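Long-range contact in beta-xylosidase (Uncultured organism, PDB 4MLG), which probably hydrolyses xylo-oligosaccharides, releasing xylose, as a calcium-containing family 43 glycoside hydrolase with a beta-propeller fold: residues A196-K208 and A249-R261. Sequence-based numbering, arbitrary orientation.
Sequences AEEPRDLMILDEK and ATGDNPYGPFTYR
Arg200 takes Tyr255 CE1 over one face of its guanidinium, Arg200 CZ to Tyr255 CE1 3.4 Å, the guanidinium and ring planes turned 45° apart. Its NH2 also forms a salt bridge with Glu197 OE1, and Tyr255 OH donates to Glu197 OE2 over 2.6 Å. That oxygen takes a second bond from Arg200 NH2, which arrives from the opposite face of the carboxylate. Glu197 CG sits between backbone N and carbonyl carbon (chi1 63°), and the extended chain beyond carries the carboxylate to the ring edge. With an alanine at this position, the tyrosine hydroxyl and the guanidinium would probably lose their shared acceptor, and Arg200 would be freer to swing off the ring. Farther along, strands 200-205 and 258-265 run parallel, the one parallel pairing in an otherwise antiparallel sheet of this five-bladed propeller family. Phe258 N bonds to Met203 O at 2.7 Å, Leu205 N to Phe258 O at 2.8 Å, and Tyr260 N to Leu205 O at 3.2 Å. Leu205 CD1 packs alongside Pro257 CB (3.7 Å); Leu202 CD1 meets the Phe258 ring at CE2 (3.9 Å), near Phe236 and Tyr234 of strand 233-239. A water bridges Met203 N and Tyr255 O.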
loop_
_atom_site.group_PDB
_atom_site.type_symbol
_atom_site.label_atom_id
_atom_site.label_comp_id
_atom_site.label_asym_id
_atom_site.label_seq_id
_atom_site.Cartn_x
_atom_site.Cartn_y
_atom_site.Cartn_z
ATOM N N ALA A 196 -14.294 6.731 7.921
ATOM C CA ALA A 196 -15.060 6.459 9.134
ATOM C C ALA A 196 -15.522 5.007 9.157
ATOM O O ALA A 196 -15.906 4.480 10.201
ATOM C CB ALA A 196 -16.252 7.398 9.232
ATOM N N GLU A 197 -15.480 4.368 7.994
ATOM C CA GLU A 197 -15.941 2.995 7.847
ATOM C C GLU A 197 -15.195 2.319 6.706
ATOM O O GLU A 197 -14.299 2.910 6.104
ATOM C CB GLU A 197 -17.440 2.972 7.551
ATOM C CG GLU A 197 -17.803 3.656 6.241
ATOM C CD GLU A 197 -19.279 3.570 5.919
ATOM O OE1 GLU A 197 -20.039 3.031 6.751
ATOM O OE2 GLU A 197 -19.678 4.039 4.831
ATOM N N GLU A 198 -15.569 1.080 6.407
ATOM C CA GLU A 198 -15.002 0.375 5.267
ATOM C C GLU A 198 -15.758 0.736 3.995
ATOM O O GLU A 198 -16.988 0.760 3.988
ATOM C CB GLU A 198 -15.045 -1.140 5.478
ATOM C CG GLU A 198 -14.137 -1.656 6.579
ATOM C CD GLU A 198 -13.884 -3.146 6.464
ATOM O OE1 GLU A 198 -13.501 -3.601 5.365
ATOM O OE2 GLU A 198 -14.072 -3.863 7.469
ATOM N N PRO A 199 -15.019 1.027 2.915
ATOM C CA PRO A 199 -15.623 1.307 1.607
ATOM C C PRO A 199 -16.446 0.123 1.112
ATOM O O PRO A 199 -16.183 -1.015 1.499
ATOM C CB PRO A 199 -14.407 1.518 0.701
ATOM C CG PRO A 199 -13.323 1.960 1.625
ATOM C CD PRO A 199 -13.556 1.202 2.897
ATOM N N ARG A 200 -17.435 0.393 0.267
ATOM C CA ARG A 200 -18.301 -0.657 -0.251
ATOM C C ARG A 200 -18.733 -0.365 -1.683
ATOM O O ARG A 200 -18.595 0.759 -2.165
ATOM C CB ARG A 200 -19.523 -0.838 0.652
ATOM C CG ARG A 200 -20.181 0.464 1.080
ATOM C CD ARG A 200 -21.317 0.216 2.059
ATOM N NE ARG A 200 -21.201 1.049 3.252
ATOM C CZ ARG A 200 -22.096 1.081 4.234
ATOM N NH1 ARG A 200 -23.185 0.327 4.167
ATOM N NH2 ARG A 200 -21.906 1.870 5.282
ATOM N N ASP A 201 -19.248 -1.387 -2.357
ATOM C CA ASP A 201 -19.718 -1.240 -3.730
ATOM C C ASP A 201 -20.866 -0.243 -3.833
ATOM O O ASP A 201 -21.843 -0.326 -3.086
ATOM C CB ASP A 201 -20.169 -2.592 -4.295
ATOM C CG ASP A 201 -19.008 -3.513 -4.610
ATOM O OD1 ASP A 201 -17.916 -3.005 -4.938
ATOM O OD2 ASP A 201 -19.189 -4.747 -4.539
ATOM N N LEU A 202 -20.734 0.706 -4.755
ATOM C CA LEU A 202 -21.857 1.546 -5.144
ATOM C C LEU A 202 -22.498 0.889 -6.354
ATOM O O LEU A 202 -22.100 1.144 -7.490
ATOM C CB LEU A 202 -21.401 2.958 -5.503
ATOM C CG LEU A 202 -22.551 3.929 -5.789
ATOM C CD1 LEU A 202 -23.231 4.353 -4.492
ATOM C CD2 LEU A 202 -22.077 5.139 -6.578
ATOM N N MET A 203 -23.481 0.032 -6.101
ATOM C CA MET A 203 -24.086 -0.771 -7.156
ATOM C C MET A 203 -24.755 0.080 -8.231
ATOM O O MET A 203 -25.630 0.895 -7.939
ATOM C CB MET A 203 -25.096 -1.755 -6.564
ATOM C CG MET A 203 -24.526 -2.625 -5.456
ATOM S SD MET A 203 -25.759 -3.708 -4.710
ATOM C CE MET A 203 -26.065 -4.855 -6.047
ATOM N N ILE A 204 -24.323 -0.104 -9.475
ATOM C CA ILE A 204 -24.991 0.513 -10.612
ATOM C C ILE A 204 -25.784 -0.564 -11.350
ATOM O O ILE A 204 -25.229 -1.590 -11.748
ATOM C CB ILE A 204 -23.992 1.199 -11.562
ATOM C CG1 ILE A 204 -23.063 2.122 -10.773
ATOM C CG2 ILE A 204 -24.731 1.988 -12.630
ATOM C CD1 ILE A 204 -22.083 2.883 -11.631
ATOM N N LEU A 205 -27.082 -0.332 -11.523
ATOM C CA LEU A 205 -27.982 -1.371 -12.014
ATOM C C LEU A 205 -28.582 -1.094 -13.390
ATOM O O LEU A 205 -28.417 -0.013 -13.953
ATOM C CB LEU A 205 -29.117 -1.596 -11.013
ATOM C CG LEU A 205 -28.727 -1.882 -9.565
ATOM C CD1 LEU A 205 -29.968 -2.123 -8.720
ATOM C CD2 LEU A 205 -27.785 -3.070 -9.491
ATOM N N ASP A 206 -29.287 -2.095 -13.913
ATOM C CA ASP A 206 -30.077 -1.967 -15.132
ATOM C C ASP A 206 -31.334 -1.164 -14.849
ATOM O O ASP A 206 -31.510 -0.629 -13.754
ATOM C CB ASP A 206 -30.511 -3.348 -15.629
ATOM C CG ASP A 206 -29.430 -4.062 -16.405
ATOM O OD1 ASP A 206 -28.659 -3.385 -17.114
ATOM O OD2 ASP A 206 -29.361 -5.306 -16.313
ATOM N N GLU A 207 -32.217 -1.097 -15.839
ATOM C CA GLU A 207 -33.563 -0.592 -15.618
ATOM C C GLU A 207 -34.373 -1.718 -14.989
ATOM O O GLU A 207 -35.465 -1.502 -14.465
ATOM C CB GLU A 207 -34.204 -0.141 -16.932
ATOM C CG GLU A 207 -33.429 0.940 -17.678
ATOM C CD GLU A 207 -32.296 0.380 -18.521
ATOM O OE1 GLU A 207 -32.170 -0.860 -18.605
ATOM O OE2 GLU A 207 -31.533 1.180 -19.103
ATOM N N LYS A 208 -33.816 -2.925 -15.047
ATOM C CA LYS A 208 -34.431 -4.100 -14.445
ATOM C C LYS A 208 -33.854 -4.379 -13.060
ATOM O O LYS A 208 -34.198 -5.374 -12.422
ATOM C CB LYS A 208 -34.241 -5.317 -15.350
ATOM C CG LYS A 208 -34.868 -5.158 -16.722
ATOM C CD LYS A 208 -36.347 -4.829 -16.603
ATOM C CE LYS A 208 -36.974 -4.570 -17.961
ATOM N NZ LYS A 208 -38.420 -4.219 -17.857
ATOM N N ALA A 249 -26.545 7.912 -13.474
ATOM C CA ALA A 249 -27.557 7.073 -12.848
ATOM C C ALA A 249 -28.270 7.852 -11.747
ATOM O O ALA A 249 -27.850 8.953 -11.389
ATOM C CB ALA A 249 -26.920 5.815 -12.287
ATOM N N THR A 250 -29.348 7.287 -11.213
ATOM C CA THR A 250 -30.115 7.960 -10.169
ATOM C C THR A 250 -30.403 7.057 -8.972
ATOM O O THR A 250 -30.508 5.837 -9.107
ATOM C CB THR A 250 -31.440 8.531 -10.710
ATOM O OG1 THR A 250 -32.172 7.498 -11.379
ATOM C CG2 THR A 250 -31.173 9.672 -11.683
ATOM N N GLY A 251 -30.522 7.674 -7.801
ATOM C CA GLY A 251 -30.792 6.956 -6.568
ATOM C C GLY A 251 -31.419 7.875 -5.538
ATOM O O GLY A 251 -31.582 9.069 -5.787
ATOM N N ASP A 252 -31.767 7.327 -4.378
ATOM C CA ASP A 252 -32.435 8.113 -3.346
ATOM C C ASP A 252 -31.574 8.315 -2.097
ATOM O O ASP A 252 -32.003 8.957 -1.137
ATOM C CB ASP A 252 -33.777 7.477 -2.969
ATOM C CG ASP A 252 -33.618 6.128 -2.290
ATOM O OD1 ASP A 252 -32.604 5.445 -2.542
ATOM O OD2 ASP A 252 -34.510 5.749 -1.503
ATOM N N ASN A 253 -30.363 7.767 -2.118
ATOM C CA ASN A 253 -29.443 7.896 -0.991
ATOM C C ASN A 253 -27.995 7.658 -1.421
ATOM O O ASN A 253 -27.749 6.965 -2.407
ATOM C CB ASN A 253 -29.848 6.944 0.140
ATOM C CG ASN A 253 -29.535 5.496 -0.172
ATOM O OD1 ASN A 253 -28.506 4.968 0.248
ATOM N ND2 ASN A 253 -30.428 4.842 -0.906
ATOM N N PRO A 254 -27.030 8.239 -0.685
ATOM C CA PRO A 254 -25.610 8.147 -1.050
ATOM C C PRO A 254 -25.061 6.721 -1.121
ATOM O O PRO A 254 -24.038 6.502 -1.772
ATOM C CB PRO A 254 -24.905 8.929 0.070
ATOM C CG PRO A 254 -25.906 9.022 1.179
ATOM C CD PRO A 254 -27.229 9.094 0.498
ATOM N N TYR A 255 -25.725 5.774 -0.466
ATOM C CA TYR A 255 -25.280 4.384 -0.481
ATOM C C TYR A 255 -26.054 3.547 -1.493
ATOM O O TYR A 255 -25.460 2.872 -2.332
ATOM C CB TYR A 255 -25.429 3.752 0.905
ATOM C CG TYR A 255 -24.451 4.258 1.940
ATOM C CD1 TYR A 255 -23.138 3.806 1.961
ATOM C CD2 TYR A 255 -24.846 5.168 2.911
ATOM C CE1 TYR A 255 -22.243 4.258 2.911
ATOM C CE2 TYR A 255 -23.959 5.624 3.866
ATOM C CZ TYR A 255 -22.658 5.166 3.861
ATOM O OH TYR A 255 -21.772 5.620 4.808
ATOM N N GLY A 256 -27.381 3.600 -1.393
ATOM C CA GLY A 256 -28.278 2.759 -2.171
ATOM C C GLY A 256 -27.963 2.676 -3.649
ATOM O O GLY A 256 -27.432 3.625 -4.225
ATOM N N PRO A 257 -28.287 1.530 -4.269
ATOM C CA PRO A 257 -27.981 1.245 -5.675
ATOM C C PRO A 257 -28.480 2.338 -6.611
ATOM O O PRO A 257 -29.558 2.891 -6.398
ATOM C CB PRO A 257 -28.740 -0.057 -5.934
ATOM C CG PRO A 257 -28.797 -0.716 -4.608
ATOM C CD PRO A 257 -28.965 0.398 -3.617
ATOM N N PHE A 258 -27.685 2.650 -7.629
ATOM C CA PHE A 258 -28.060 3.651 -8.619
ATOM C C PHE A 258 -28.452 2.995 -9.935
ATOM O O PHE A 258 -27.733 2.142 -10.455
ATOM C CB PHE A 258 -26.919 4.646 -8.837
ATOM C CG PHE A 258 -26.857 5.729 -7.799
ATOM C CD1 PHE A 258 -27.248 7.022 -8.103
ATOM C CD2 PHE A 258 -26.420 5.450 -6.515
ATOM C CE1 PHE A 258 -27.198 8.019 -7.149
ATOM C CE2 PHE A 258 -26.367 6.444 -5.554
ATOM C CZ PHE A 258 -26.759 7.729 -5.871
ATOM N N THR A 259 -29.601 3.396 -10.467
ATOM C CA THR A 259 -30.101 2.849 -11.721
ATOM C C THR A 259 -29.685 3.714 -12.907
ATOM O O THR A 259 -29.961 4.913 -12.934
ATOM C CB THR A 259 -31.635 2.718 -11.695
ATOM O OG1 THR A 259 -32.009 1.643 -10.822
ATOM C CG2 THR A 259 -32.178 2.445 -13.088
ATOM N N TYR A 260 -29.015 3.094 -13.876
ATOM C CA TYR A 260 -28.599 3.767 -15.108
ATOM C C TYR A 260 -29.760 4.488 -15.786
ATOM O O TYR A 260 -30.888 3.991 -15.805
ATOM C CB TYR A 260 -27.975 2.762 -16.082
ATOM C CG TYR A 260 -27.709 3.319 -17.466
ATOM C CD1 TYR A 260 -26.532 4.002 -17.748
ATOM C CD2 TYR A 260 -28.633 3.156 -18.495
ATOM C CE1 TYR A 260 -26.286 4.512 -19.013
ATOM C CE2 TYR A 260 -28.394 3.663 -19.758
ATOM C CZ TYR A 260 -27.220 4.338 -20.012
ATOM O OH TYR A 260 -26.980 4.843 -21.270
ATOM N N ARG A 261 -29.476 5.658 -16.349
ATOM C CA ARG A 261 -30.503 6.461 -17.000
ATOM C C ARG A 261 -30.191 6.743 -18.466
ATOM O O ARG A 261 -31.000 6.446 -19.344
ATOM C CB ARG A 261 -30.722 7.769 -16.239
ATOM C CG ARG A 261 -31.446 7.587 -14.918
ATOM C CD ARG A 261 -32.868 7.110 -15.155
ATOM N NE ARG A 261 -33.489 6.587 -13.943
ATOM C CZ ARG A 261 -34.145 5.432 -13.884
ATOM N NH1 ARG A 261 -34.266 4.680 -14.970
ATOM N NH2 ARG A 261 -34.679 5.028 -12.740
HETATM O O HOH W 1 -25.443 0.397 -3.598
#